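Local coordinates for protein similar to hydroxylamine oxidoreductase (Kuenenia stuttgartiensis, PDB 6H5L) that probably acts as a reductase, as part of a multiheme complex related to hydroxylamine oxidoreductase that carries electrons along chains of c-type hemes, at residues E159-R164 / N170-W175; V269-D274 / C350-S355. One frame throughout, in Å; residues are numbered along the deposited sequence.

Interaction 1. Residues E159-R164 / N170-W175; sequences EFLRER and NHLQSW. With HEC (heme c), chain H.
Glu163 grips the backbone at His171 and Leu172 in a buried contact across a short connection between two helices, deep in the heme-bearing part of the chain. Segment 170-175 presents His171 as an axial ligand, NE2 lying 2.0 Å from the heme iron, and His233 supplies the other ligand. Bis-histidine coordination of this kind suits a heme that passes electrons.

The carboxylate works as a double acceptor. Its OE2 takes the N-H of Leu172 at 2.9 Å, nearly along the C-O axis, and a weaker, more bent bond from His171 N at 2.8 Å. The other oxygen, OE1, faces the imidazole of the same histidine: ND1 reaches it directly only through a weak bond of 3.3 Å, while a water donates to OE1 and accepts from ND1. Glu163 can span this distance because its chain is extended beyond CG (chi2 -171°). A carboxylate beside ND1 would be expected to polarise the imidazole, and together with the water it probably helps to fix the ring's rotation.

Leu172 fills the apolar side of the contact. Its CD1 meets Leu161 CD1 at 3.7 Å and also leans on CE2 of Phe160, whose CE1 edge abuts the CB of His171. The other branch, CD2, sits over the centre of one face of the Arg164 guanidinium. Asn170 lies just before the turn: its OD1 accepts from Gln173 N at 2.8 Å, an Asx motif, and its backbone N donates to heme O1D.

Helix 154-161 thus runs into a 3-10 segment whose glutamate meets the type I turn 171-174, from which helix 174-180 departs, while Pro296 packs against both Glu163 and His171.

Interaction 2. Residues V269-D274 / C350-S355; sequences VRPGED and CAKCHS. With HEC (heme c), chain J.
Pro271 packs against a CxxCH heme-attachment motif, the 350-354 stretch that carries a c-type heme between helices 337-350 and 356-389. The contact is small and apolar. The Lys352 chain, extended through chi2 and chi3, crosses the proline ring obliquely: Pro271 CG lies 3.6 Å from Lys352 CD, and Pro271 CB touches Lys352 CB at 3.8 Å. More loosely, the same proline CB faces Cys353 SG at 4.3 Å, on the thioether side.

Behind the proline, the loop is braced by its own polar groups. The backbone N of Arg270 donates to Asp274 OD2 at 2.9 Å, an oxygen that also pairs with Lys264. Arg270 NH2 donates in the guanidinium plane to Glu273 OE2 at 3.2 Å, whereas Asp274 OD1 lies over one guanidinium face, held by charge alone. On the heme side, Cys350 O accepts from both Cys353 N and His354 N, a tight turn that accompanies the motif's attachment to the porphyrin. A second subunit of the same protein packs on Cys353 and His354.

Thioether bonds of 1.8 Å, from Cys350 SG to CAB and from Cys353 SG to CAC, with His354 on the iron, are typical of a CxxCH site; His249 as second ligand makes this heme bis-histidine.

Read from the N terminus, the two contacts come in series. Interaction 1 closes a connection of only five residues between helices 154-161 and 174-180, and it is complete before interaction 2 opens. Interaction 2 spans 75 residues, which include helix 280-285 and the small hairpin of strands 286-288 and 291-292, and it ties the loop after helix 248-256 to the heme-binding loop between helices 337-350 and 356-389. The loops neither nest nor cross. Their centres stand 28 Å apart, with nearest atoms about 14 Å apart. Each works beside a different heme: one near the centre of the folded chain, the other at a surface shared with a second subunit.

Interaction 1. Residues E159-R164 / N170-W175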
loop_
_atom_site.group_PDB
_atom_site.type_symbol
_atom_site.label_atom_id
_atom_site.label_comp_id
_atom_site.label_asym_id
_atom_site.label_seq_id
_atom_site.Cartn_x
_atom_site.Cartn_y
_atom_site.Cartn_z
ATOM N N GLU A 159 -23.073 -33.219 -21.466
ATOM C CA GLU A 159 -24.171 -32.407 -20.953
ATOM C C GLU A 159 -24.737 -31.492 -22.030
ATOM O O GLU A 159 -25.938 -31.198 -22.025
ATOM C CB GLU A 159 -23.712 -31.597 -19.741
ATOM C CG GLU A 159 -23.452 -32.441 -18.500
ATOM C CD GLU A 159 -23.090 -31.609 -17.285
ATOM O OE1 GLU A 159 -23.001 -30.370 -17.412
ATOM O OE2 GLU A 159 -22.896 -32.195 -16.199
ATOM N N PHE A 160 -23.895 -31.031 -22.957
ATOM C CA PHE A 160 -24.404 -30.328 -24.129
ATOM C C PHE A 160 -25.202 -31.270 -25.021
ATOM O O PHE A 160 -26.247 -30.891 -25.563
ATOM C CB PHE A 160 -23.245 -29.698 -24.904
ATOM C CG PHE A 160 -23.663 -29.026 -26.182
ATOM C CD1 PHE A 160 -24.244 -27.767 -26.160
ATOM C CD2 PHE A 160 -23.460 -29.644 -27.405
ATOM C CE1 PHE A 160 -24.626 -27.144 -27.334
ATOM C CE2 PHE A 160 -23.841 -29.026 -28.582
ATOM C CZ PHE A 160 -24.424 -27.774 -28.546
ATOM N N LEU A 161 -24.723 -32.506 -25.180
ATOM C CA LEU A 161 -25.430 -33.503 -25.973
ATOM C C LEU A 161 -26.785 -33.858 -25.373
ATOM O O LEU A 161 -27.666 -34.332 -26.098
ATOM C CB LEU A 161 -24.568 -34.760 -26.113
ATOM C CG LEU A 161 -24.460 -35.400 -27.497
ATOM C CD1 LEU A 161 -23.858 -34.424 -28.498
ATOM C CD2 LEU A 161 -23.636 -36.678 -27.432
ATOM N N ARG A 162 -26.972 -33.634 -24.070
ATOM C CA ARG A 162 -28.238 -33.940 -23.415
ATOM C C ARG A 162 -29.370 -33.001 -23.821
ATOM O O ARG A 162 -30.509 -33.223 -23.392
ATOM C CB ARG A 162 -28.069 -33.911 -21.895
ATOM C CG ARG A 162 -27.284 -35.088 -21.331
ATOM C CD ARG A 162 -27.487 -35.200 -19.830
ATOM N NE ARG A 162 -28.893 -35.413 -19.496
ATOM C CZ ARG A 162 -29.404 -35.265 -18.279
ATOM N NH1 ARG A 162 -28.628 -34.896 -17.270
ATOM N NH2 ARG A 162 -30.695 -35.481 -18.071
ATOM N N GLU A 163 -29.099 -31.965 -24.622
ATOM C CA GLU A 163 -30.183 -31.126 -25.122
ATOM C C GLU A 163 -31.139 -31.918 -26.002
ATOM O O GLU A 163 -32.310 -31.546 -26.137
ATOM C CB GLU A 163 -29.623 -29.936 -25.902
ATOM C CG GLU A 163 -28.882 -28.918 -25.057
ATOM C CD GLU A 163 -28.536 -27.663 -25.832
ATOM O OE1 GLU A 163 -28.100 -26.674 -25.203
ATOM O OE2 GLU A 163 -28.702 -27.665 -27.069
ATOM N N ARG A 164 -30.655 -33.003 -26.614
ATOM C CA ARG A 164 -31.497 -33.855 -27.446
ATOM C C ARG A 164 -32.691 -34.416 -26.682
ATOM O O ARG A 164 -33.704 -34.765 -27.301
ATOM C CB ARG A 164 -30.642 -34.992 -28.029
ATOM C CG ARG A 164 -31.406 -36.019 -28.851
ATOM C CD ARG A 164 -30.484 -36.929 -29.658
ATOM N NE ARG A 164 -29.942 -36.255 -30.835
ATOM C CZ ARG A 164 -28.647 -36.094 -31.083
ATOM N NH1 ARG A 164 -27.740 -36.575 -30.242
ATOM N NH2 ARG A 164 -28.254 -35.463 -32.183
ATOM N N ASN A 170 -33.121 -26.017 -29.536
ATOM C CA ASN A 170 -31.933 -26.150 -28.701
ATOM C C ASN A 170 -30.717 -25.860 -29.571
ATOM O O ASN A 170 -30.825 -25.701 -30.789
ATOM C CB ASN A 170 -31.843 -27.531 -28.043
ATOM C CG ASN A 170 -31.887 -28.672 -29.049
ATOM O OD1 ASN A 170 -31.271 -28.613 -30.113
ATOM N ND2 ASN A 170 -32.617 -29.726 -28.707
ATOM N N HIS A 171 -29.547 -25.808 -28.931
ATOM C CA HIS A 171 -28.322 -25.492 -29.656
ATOM C C HIS A 171 -27.760 -26.701 -30.391
ATOM O O HIS A 171 -27.159 -26.543 -31.459
ATOM C CB HIS A 171 -27.277 -24.930 -28.692
ATOM C CG HIS A 171 -27.752 -23.741 -27.919
ATOM N ND1 HIS A 171 -27.679 -23.668 -26.545
ATOM C CD2 HIS A 171 -28.314 -22.579 -28.327
ATOM C CE1 HIS A 171 -28.174 -22.512 -26.140
ATOM N NE2 HIS A 171 -28.566 -21.832 -27.203
ATOM N N LEU A 172 -27.937 -27.904 -29.840
ATOM C CA LEU A 172 -27.397 -29.105 -30.474
ATOM C C LEU A 172 -27.975 -29.301 -31.871
ATOM O O LEU A 172 -27.239 -29.563 -32.830
ATOM C CB LEU A 172 -27.679 -30.328 -29.601
ATOM C CG LEU A 172 -27.282 -31.684 -30.191
ATOM C CD1 LEU A 172 -25.769 -31.803 -30.328
ATOM C CD2 LEU A 172 -27.845 -32.822 -29.352
ATOM N N GLN A 173 -29.294 -29.171 -32.006
ATOM C CA GLN A 173 -29.982 -29.332 -33.281
ATOM C C GLN A 173 -30.234 -27.994 -33.965
ATOM O O GLN A 173 -31.235 -27.834 -34.674
ATOM C CB GLN A 173 -31.297 -30.082 -33.074
ATOM C CG GLN A 173 -31.190 -31.251 -32.111
ATOM C CD GLN A 173 -32.508 -31.971 -31.913
ATOM O OE1 GLN A 173 -32.861 -32.350 -30.796
ATOM N NE2 GLN A 173 -33.242 -32.170 -33.002
ATOM N N SER A 174 -29.335 -27.027 -33.769
ATOM C CA SER A 174 -29.568 -25.683 -34.284
ATOM C C SER A 174 -29.412 -25.631 -35.799
ATOM O O SER A 174 -30.211 -24.986 -36.488
ATOM C CB SER A 174 -28.617 -24.696 -33.608
ATOM O OG SER A 174 -29.041 -23.361 -33.811
ATOM N N TRP A 175 -28.389 -26.297 -36.340
ATOM C CA TRP A 175 -28.199 -26.277 -37.785
ATOM C C TRP A 175 -29.268 -27.090 -38.500
ATOM O O TRP A 175 -29.573 -26.816 -39.668
ATOM C CB TRP A 175 -26.813 -26.798 -38.154
ATOM C CG TRP A 175 -26.428 -26.435 -39.550
ATOM C CD1 TRP A 175 -26.458 -27.243 -40.650
ATOM C CD2 TRP A 175 -25.974 -25.156 -40.004
ATOM N NE1 TRP A 175 -26.042 -26.547 -41.759
ATOM C CE2 TRP A 175 -25.740 -25.262 -41.389
ATOM C CE3 TRP A 175 -25.740 -23.930 -39.372
ATOM C CZ2 TRP A 175 -25.281 -24.191 -42.153
ATOM C CZ3 TRP A 175 -25.286 -22.868 -40.132
ATOM C CH2 TRP A 175 -25.061 -23.006 -41.508
HETATM FE FE HEC H . -29.527 -20.077 -27.245
HETATM C CHA HEC H . -32.113 -22.074 -28.273
HETATM C CHB HEC H . -30.702 -20.230 -24.005
HETATM C CHC HEC H . -26.819 -18.244 -26.143
HETATM C CHD HEC H . -28.604 -19.461 -30.481
HETATM N NA HEC H . -31.115 -20.973 -26.315
HETATM C C1A HEC H . -32.058 -21.775 -26.929
HETATM C C2A HEC H . -32.973 -22.242 -25.907
HETATM C C3A HEC H . -32.586 -21.734 -24.735
HETATM C C4A HEC H . -31.408 -20.924 -24.964
HETATM C CMA HEC H . -33.272 -21.969 -23.372
HETATM C CAA HEC H . -34.186 -23.168 -26.125
HETATM C CBA HEC H . -35.438 -22.323 -26.310
HETATM C CGA HEC H . -36.646 -23.213 -26.218
HETATM O O1A HEC H . -37.686 -22.852 -26.816
HETATM O O2A HEC H . -36.568 -24.282 -25.559
HETATM N NB HEC H . -28.904 -19.331 -25.416
HETATM C C1B HEC H . -29.491 -19.599 -24.193
HETATM C C2B HEC H . -28.608 -19.108 -23.153
HETATM C C3B HEC H . -27.540 -18.557 -23.743
HETATM C C4B HEC H . -27.702 -18.687 -25.180
HETATM C CMB HEC H . -28.888 -19.191 -21.634
HETATM C CAB HEC H . -26.328 -17.891 -23.051
HETATM C CBB HEC H . -25.507 -18.890 -22.204
HETATM N NC HEC H . -28.021 -19.018 -28.133
HETATM C C1C HEC H . -26.963 -18.388 -27.508
HETATM C C2C HEC H . -25.945 -18.118 -28.508
HETATM C C3C HEC H . -26.551 -18.244 -29.700
HETATM C C4C HEC H . -27.794 -18.953 -29.491
HETATM C CMC HEC H . -24.764 -17.160 -28.233
HETATM C CAC HEC H . -25.958 -17.973 -31.103
HETATM C CBC HEC H . -25.114 -19.182 -31.549
HETATM N ND HEC H . -30.234 -20.694 -29.093
HETATM C C1D HEC H . -29.712 -20.260 -30.307
HETATM C C2D HEC H . -30.523 -20.788 -31.378
HETATM C C3D HEC H . -31.625 -21.604 -30.689
HETATM C C4D HEC H . -31.363 -21.490 -29.272
HETATM C CMD HEC H . -30.308 -20.557 -32.888
HETATM C CAD HEC H . -32.777 -22.392 -31.344
HETATM C CBD HEC H . -32.237 -23.419 -32.331
HETATM C CGD HEC H . -33.394 -24.193 -32.898
HETATM O O1D HEC H . -33.426 -25.438 -32.724
HETATM O O2D HEC H . -34.288 -23.555 -33.511
HETATM O O HOH W 1 -25.742 -25.120 -24.785
#

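Interaction 2. Residues V269-D274 / C350-S355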
loop_
_atom_site.group_PDB
_atom_site.type_symbol
_atom_site.label_atom_id
_atom_site.label_comp_id
_atom_site.label_asym_id
_atom_site.label_seq_id
_atom_site.Cartn_x
_atom_site.Cartn_y
_atom_site.Cartn_z
ATOM N N VAL A 269 -22.120 -20.679 -6.714
ATOM C CA VAL A 269 -22.613 -19.314 -6.570
ATOM C C VAL A 269 -23.593 -19.251 -5.407
ATOM O O VAL A 269 -24.615 -19.947 -5.399
ATOM C CB VAL A 269 -23.269 -18.830 -7.870
ATOM C CG1 VAL A 269 -23.994 -17.513 -7.639
ATOM C CG2 VAL A 269 -22.225 -18.683 -8.967
ATOM N N ARG A 270 -23.286 -18.413 -4.423
ATOM C CA ARG A 270 -24.198 -18.183 -3.310
ATOM C C ARG A 270 -25.249 -17.158 -3.718
ATOM O O ARG A 270 -24.895 -16.018 -4.036
ATOM C CB ARG A 270 -23.436 -17.695 -2.086
ATOM C CG ARG A 270 -22.609 -18.766 -1.396
ATOM C CD ARG A 270 -21.221 -18.248 -1.077
ATOM N NE ARG A 270 -21.266 -16.942 -0.425
ATOM C CZ ARG A 270 -20.242 -16.098 -0.378
ATOM N NH1 ARG A 270 -19.090 -16.418 -0.951
ATOM N NH2 ARG A 270 -20.370 -14.929 0.236
ATOM N N PRO A 271 -26.535 -17.513 -3.727
ATOM C CA PRO A 271 -27.575 -16.562 -4.154
ATOM C C PRO A 271 -27.719 -15.429 -3.149
ATOM O O PRO A 271 -27.956 -15.662 -1.961
ATOM C CB PRO A 271 -28.842 -17.425 -4.221
ATOM C CG PRO A 271 -28.355 -18.849 -4.215
ATOM C CD PRO A 271 -27.088 -18.843 -3.431
ATOM N N GLY A 272 -27.572 -14.197 -3.632
ATOM C CA GLY A 272 -27.688 -13.029 -2.780
ATOM C C GLY A 272 -26.356 -12.369 -2.481
ATOM O O GLY A 272 -26.257 -11.138 -2.465
ATOM N N GLU A 273 -25.323 -13.177 -2.243
ATOM C CA GLU A 273 -23.999 -12.665 -1.913
ATOM C C GLU A 273 -23.078 -12.576 -3.122
ATOM O O GLU A 273 -22.348 -11.588 -3.268
ATOM C CB GLU A 273 -23.351 -13.536 -0.833
ATOM C CG GLU A 273 -24.040 -13.458 0.520
ATOM C CD GLU A 273 -23.281 -14.196 1.603
ATOM O OE1 GLU A 273 -23.552 -15.397 1.812
ATOM O OE2 GLU A 273 -22.403 -13.573 2.239
ATOM N N ASP A 274 -23.093 -13.582 -3.996
ATOM C CA ASP A 274 -22.292 -13.544 -5.213
ATOM C C ASP A 274 -23.058 -12.913 -6.371
ATOM O O ASP A 274 -22.522 -12.051 -7.074
ATOM C CB ASP A 274 -21.824 -14.955 -5.579
ATOM C CG ASP A 274 -20.896 -15.544 -4.537
ATOM O OD1 ASP A 274 -20.180 -14.762 -3.876
ATOM O OD2 ASP A 274 -20.884 -16.784 -4.377
ATOM N N CYS A 350 -36.230 -19.554 -8.054
ATOM C CA CYS A 350 -36.805 -18.307 -7.566
ATOM C C CYS A 350 -36.864 -18.260 -6.044
ATOM O O CYS A 350 -36.761 -17.176 -5.458
ATOM C CB CYS A 350 -38.204 -18.111 -8.145
ATOM S SG CYS A 350 -38.404 -18.563 -9.881
ATOM N N ALA A 351 -37.028 -19.413 -5.388
ATOM C CA ALA A 351 -37.144 -19.431 -3.934
ATOM C C ALA A 351 -35.855 -19.014 -3.239
ATOM O O ALA A 351 -35.884 -18.703 -2.043
ATOM C CB ALA A 351 -37.564 -20.819 -3.449
ATOM N N LYS A 352 -34.729 -19.000 -3.954
ATOM C CA LYS A 352 -33.472 -18.570 -3.355
ATOM C C LYS A 352 -33.456 -17.076 -3.051
ATOM O O LYS A 352 -32.654 -16.635 -2.223
ATOM C CB LYS A 352 -32.306 -18.933 -4.274
ATOM C CG LYS A 352 -32.149 -20.428 -4.510
ATOM C CD LYS A 352 -31.098 -20.722 -5.567
ATOM C CE LYS A 352 -30.859 -22.213 -5.699
ATOM N NZ LYS A 352 -30.384 -22.792 -4.413
ATOM N N CYS A 353 -34.315 -16.291 -3.704
ATOM C CA CYS A 353 -34.398 -14.862 -3.443
ATOM C C CYS A 353 -35.828 -14.359 -3.316
ATOM O O CYS A 353 -36.027 -13.162 -3.079
ATOM C CB CYS A 353 -33.684 -14.068 -4.545
ATOM S SG CYS A 353 -32.023 -14.647 -4.974
ATOM N N HIS A 354 -36.823 -15.225 -3.475
ATOM C CA HIS A 354 -38.219 -14.853 -3.319
ATOM C C HIS A 354 -38.935 -15.916 -2.503
ATOM O O HIS A 354 -38.449 -17.038 -2.340
ATOM C CB HIS A 354 -38.930 -14.691 -4.670
ATOM C CG HIS A 354 -38.348 -13.625 -5.543
ATOM N ND1 HIS A 354 -38.646 -12.288 -5.383
ATOM C CD2 HIS A 354 -37.495 -13.697 -6.592
ATOM C CE1 HIS A 354 -37.997 -11.583 -6.293
ATOM N NE2 HIS A 354 -37.290 -12.414 -7.039
ATOM N N SER A 355 -40.103 -15.549 -1.987
ATOM C CA SER A 355 -40.980 -16.541 -1.389
ATOM C C SER A 355 -41.559 -17.436 -2.478
ATOM O O SER A 355 -41.726 -17.022 -3.629
ATOM C CB SER A 355 -42.104 -15.865 -0.603
ATOM O OG SER A 355 -42.945 -15.107 -1.455
HETATM FE FE HEC J . -36.478 -12.012 -8.824
HETATM C CHA HEC J . -37.245 -8.684 -8.790
HETATM C CHB HEC J . -39.497 -12.663 -10.403
HETATM C CHC HEC J . -35.648 -15.337 -9.158
HETATM C CHD HEC J . -33.617 -11.471 -7.016
HETATM N NA HEC J . -38.061 -10.882 -9.509
HETATM C C1A HEC J . -38.201 -9.521 -9.320
HETATM C C2A HEC J . -39.521 -9.138 -9.781
HETATM C C3A HEC J . -40.138 -10.235 -10.220
HETATM C C4A HEC J . -39.235 -11.356 -10.061
HETATM C CMA HEC J . -41.566 -10.299 -10.800
HETATM C CAA HEC J . -40.128 -7.717 -9.765
HETATM C CBA HEC J . -40.404 -7.306 -8.325
HETATM C CGA HEC J . -41.225 -6.046 -8.286
HETATM O O1A HEC J . -41.493 -5.553 -7.160
HETATM O O2A HEC J . -41.609 -5.535 -9.370
HETATM N NB HEC J . -37.416 -13.694 -9.603
HETATM C C1B HEC J . -38.628 -13.722 -10.266
HETATM C C2B HEC J . -38.826 -15.054 -10.799
HETATM C C3B HEC J . -37.765 -15.798 -10.450
HETATM C C4B HEC J . -36.859 -14.954 -9.695
HETATM C CMB HEC J . -40.072 -15.499 -11.599
HETATM C CAB HEC J . -37.508 -17.287 -10.775
HETATM C CBB HEC J . -37.323 -17.511 -12.293
HETATM N NC HEC J . -34.937 -13.185 -8.193
HETATM C C1C HEC J . -34.771 -14.530 -8.464
HETATM C C2C HEC J . -33.466 -14.928 -7.978
HETATM C C3C HEC J . -32.942 -13.893 -7.304
HETATM C C4C HEC J . -33.830 -12.754 -7.482
HETATM C CMC HEC J . -32.956 -16.386 -7.971
HETATM C CAC HEC J . -31.590 -13.872 -6.543
HETATM C CBC HEC J . -30.372 -14.135 -7.457
HETATM N ND HEC J . -35.549 -10.330 -8.054
HETATM C C1D HEC J . -34.405 -10.363 -7.257
HETATM C C2D HEC J . -34.177 -9.036 -6.725
HETATM C C3D HEC J . -35.317 -8.170 -7.281
HETATM C C4D HEC J . -36.114 -9.058 -8.095
HETATM C CMD HEC J . -33.034 -8.586 -5.790
HETATM C CAD HEC J . -35.579 -6.666 -7.044
HETATM C CBD HEC J . -36.791 -6.502 -6.133
HETATM C CGD HEC J . -37.574 -5.279 -6.534
HETATM O O1D HEC J . -37.901 -5.150 -7.743
HETATM O O2D HEC J . -37.882 -4.441 -5.648
#